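Local coordinates for DNA repair protein RAD7 (Saccharomyces cerevisiae, PDB 5ZB2), which acts in the global genome repair complex that promotes nucleotide excision repair of damage in nontranscribed DNA, and interacts with Elc1, at residues A[95-100]-A[122-127]. Sequence-based numbering, arbitrary orientation.
Sequences LAIFSP and AEKLPN. With 9FO (3,6,9,12,15,18,21,24,27,30,33,36,39,42,45,48,51,54,57-nonadecaoxanonapentacontane-1,59-diol), chain K.
Leu125 reaches the backbone carbonyls of Ala96 and Ser99 with one methyl, its CD2 lying 3.5 Å from Ala96 O. The approach of CD2 to Ser99 O is tighter still, perhaps through the model. Leu125 CG meets Ala96 CB at 4.3 Å. A branched apolar chain suits this buried place, and the small Ala96 lets the helices come close, its CB 4.0 Å from Lys124 CB. Beyond Ala96, Ile97 and Lys124 run side by side in the same direction. Lys124 bends at chi2 (-60°), and its methylenes pass Ile97 CD1, with CG at 3.8 Å; a long aliphatic stem can serve as an apolar partner while the exposed side chain carries its amine away from the other segment. The same Ile97 CD1 touches CAI of a polyether probably from the crystallisation liquor, and Ile97 CG2 sits over the centre of one face of the Phe98 ring. A water donates to Pro100 O (2.6 Å) and accepts from Asn127 N (2.7 Å). Helices 89-98 and 115-124 are successive helices of the leucine-rich repeat solenoid, and helix 141-150 packs beyond Ala122. Because the direct contacts are non-directional and the directional link runs through water, the fit rests largely on shape.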
# COMPACT_ATOMS: atom_id res chain seq x y z
N LEU A 95 -9.82 0.29 1.47
CA LEU A 95 -11.21 0.13 1.89
C LEU A 95 -11.31 0.08 3.41
O LEU A 95 -12.13 0.78 4.02
CB LEU A 95 -11.79 -1.14 1.27
CG LEU A 95 -13.22 -1.52 1.68
CD1 LEU A 95 -14.21 -0.50 1.14
CD2 LEU A 95 -13.56 -2.92 1.21
N ALA A 96 -10.48 -0.75 4.05
CA ALA A 96 -10.53 -0.87 5.50
C ALA A 96 -10.23 0.46 6.18
O ALA A 96 -10.85 0.81 7.19
CB ALA A 96 -9.55 -1.94 5.98
N ILE A 97 -9.27 1.22 5.64
CA ILE A 97 -8.89 2.49 6.26
C ILE A 97 -10.03 3.49 6.17
O ILE A 97 -10.27 4.26 7.10
CB ILE A 97 -7.59 3.02 5.62
CG1 ILE A 97 -6.40 2.13 5.99
CG2 ILE A 97 -7.32 4.46 6.03
CD1 ILE A 97 -6.09 2.04 7.47
N PHE A 98 -10.75 3.50 5.04
CA PHE A 98 -11.72 4.55 4.75
C PHE A 98 -13.17 4.11 4.89
O PHE A 98 -14.07 4.80 4.40
CB PHE A 98 -11.48 5.08 3.33
CG PHE A 98 -10.26 5.97 3.20
CD1 PHE A 98 -10.02 6.98 4.12
CD2 PHE A 98 -9.38 5.80 2.15
CE1 PHE A 98 -8.91 7.79 3.99
CE2 PHE A 98 -8.27 6.61 2.02
CZ PHE A 98 -8.04 7.61 2.94
N SER A 99 -13.44 2.99 5.57
CA SER A 99 -14.81 2.52 5.79
C SER A 99 -14.96 2.01 7.22
O SER A 99 -15.39 0.88 7.45
CB SER A 99 -15.17 1.43 4.79
OG SER A 99 -15.17 1.93 3.47
N PRO A 100 -14.64 2.85 8.21
CA PRO A 100 -14.62 2.36 9.60
C PRO A 100 -15.98 1.94 10.14
O PRO A 100 -16.03 1.24 11.16
CB PRO A 100 -14.06 3.56 10.38
CG PRO A 100 -14.41 4.75 9.55
CD PRO A 100 -14.34 4.29 8.12
N ALA A 122 -9.33 -7.05 9.79
CA ALA A 122 -9.61 -7.41 11.18
C ALA A 122 -9.24 -6.29 12.15
O ALA A 122 -9.91 -6.13 13.18
CB ALA A 122 -8.86 -8.69 11.55
N GLU A 123 -8.20 -5.51 11.85
CA GLU A 123 -7.68 -4.55 12.81
C GLU A 123 -8.16 -3.12 12.58
O GLU A 123 -8.12 -2.33 13.52
CB GLU A 123 -6.15 -4.59 12.81
CG GLU A 123 -5.59 -5.92 13.29
CD GLU A 123 -4.08 -5.93 13.40
OE1 GLU A 123 -3.41 -5.21 12.63
OE2 GLU A 123 -3.56 -6.66 14.28
N LYS A 124 -8.61 -2.78 11.38
CA LYS A 124 -9.03 -1.42 11.08
C LYS A 124 -10.54 -1.24 11.05
O LYS A 124 -11.01 -0.10 11.01
CB LYS A 124 -8.44 -0.96 9.74
CG LYS A 124 -6.92 -1.00 9.67
CD LYS A 124 -6.29 -0.12 10.73
CE LYS A 124 -4.79 -0.24 10.71
NZ LYS A 124 -4.18 0.49 11.86
N LEU A 125 -11.31 -2.33 11.04
CA LEU A 125 -12.76 -2.26 11.07
C LEU A 125 -13.25 -2.68 12.45
O LEU A 125 -13.63 -3.85 12.64
CB LEU A 125 -13.37 -3.15 9.97
CG LEU A 125 -12.96 -2.80 8.54
CD1 LEU A 125 -13.55 -3.82 7.58
CD2 LEU A 125 -13.40 -1.39 8.17
N PRO A 126 -13.27 -1.77 13.42
CA PRO A 126 -13.56 -2.18 14.81
C PRO A 126 -14.97 -2.68 15.02
O PRO A 126 -15.21 -3.42 15.99
CB PRO A 126 -13.29 -0.91 15.61
CG PRO A 126 -13.53 0.20 14.65
CD PRO A 126 -13.07 -0.32 13.31
N ASN A 127 -15.92 -2.31 14.16
CA ASN A 127 -17.30 -2.77 14.28
C ASN A 127 -17.58 -4.02 13.45
O ASN A 127 -18.73 -4.48 13.41
CB ASN A 127 -18.27 -1.66 13.85
CG ASN A 127 -18.14 -0.42 14.70
OD1 ASN A 127 -18.00 -0.49 15.92
ND2 ASN A 127 -18.20 0.75 14.05
OAA 9FO K . 1.91 4.40 10.81
CAB 9FO K . 0.92 4.98 10.00
CAC 9FO K . 1.50 6.21 9.30
OAD 9FO K . 0.46 7.04 8.86
CAE 9FO K . -0.21 6.59 7.71
CAF 9FO K . -1.53 7.34 7.57
OAG 9FO K . -2.46 6.53 6.91
CAH 9FO K . -3.06 5.55 7.71
CAI 9FO K . -3.16 4.27 6.90
OAJ 9FO K . -1.95 3.59 7.00
CAK 9FO K . -1.54 2.95 5.82
CAL 9FO K . -0.07 2.57 5.95
OAM 9FO K . 0.61 2.91 4.77
CAN 9FO K . 1.90 3.39 4.97
CAO 9FO K . 1.83 4.84 5.40
OAP 9FO K . 2.52 5.64 4.48
CAQ 9FO K . 2.33 7.01 4.67
CAR 9FO K . 0.98 7.41 4.09
OAS 9FO K . 0.91 8.80 3.95
CAT 9FO K . -0.37 9.33 4.18
CAU 9FO K . -1.37 8.82 3.13
OAV 9FO K . -2.43 8.19 3.78
CAW 9FO K . -3.33 7.55 2.92
CAX 9FO K . -4.38 6.82 3.75
OAY 9FO K . -4.08 5.46 3.82
CAZ 9FO K . -4.39 4.72 2.67
CBA 9FO K . -4.27 3.23 2.98
OBB 9FO K . -3.39 2.61 2.09
CBC 9FO K . -2.07 2.50 2.53
CBD 9FO K . -1.31 1.60 1.56
OBE 9FO K . -0.91 2.35 0.45
CBF 9FO K . -1.12 1.70 -0.76
CBG 9FO K . -0.57 2.56 -1.90
OBH 9FO K . -0.43 3.88 -1.45
CBI 9FO K . -0.51 4.85 -2.45
CBJ 9FO K . -0.92 6.19 -1.85
OBK 9FO K . -1.85 6.81 -2.70
CBL 9FO K . -2.95 7.40 -2.06
CBM 9FO K . -4.11 7.50 -3.05
OBN 9FO K . -5.28 7.86 -2.36
CBO 9FO K . -6.07 6.79 -1.95
CBP 9FO K . -6.92 6.27 -3.11
OBQ 9FO K . -7.18 4.91 -2.87
CBR 9FO K . -7.42 4.12 -4.00
CBS 9FO K . -7.04 2.69 -3.63
OBT 9FO K . -6.26 2.14 -4.65
CBU 9FO K . -5.30 1.22 -4.23
CBV 9FO K . -4.22 1.11 -5.29
OBW 9FO K . -3.26 2.10 -5.05
CBX 9FO K . -2.23 2.14 -5.99
CBY 9FO K . -1.48 3.46 -5.89
OBZ 9FO K . -2.39 4.52 -5.79
CCA 9FO K . -2.16 5.56 -6.70
CCB 9FO K . -2.95 6.80 -6.28
OCC 9FO K . -4.24 6.82 -6.82
CCD 9FO K . -5.10 5.79 -6.42
CCE 9FO K . -5.03 4.69 -7.48
OCF 9FO K . -6.31 4.31 -7.89
CCG 9FO K . -6.35 3.07 -8.56
CCH 9FO K . -5.27 2.98 -9.63
OCI 9FO K . -5.63 2.03 -10.59
O HOH W 1 -15.84 -1.36 11.63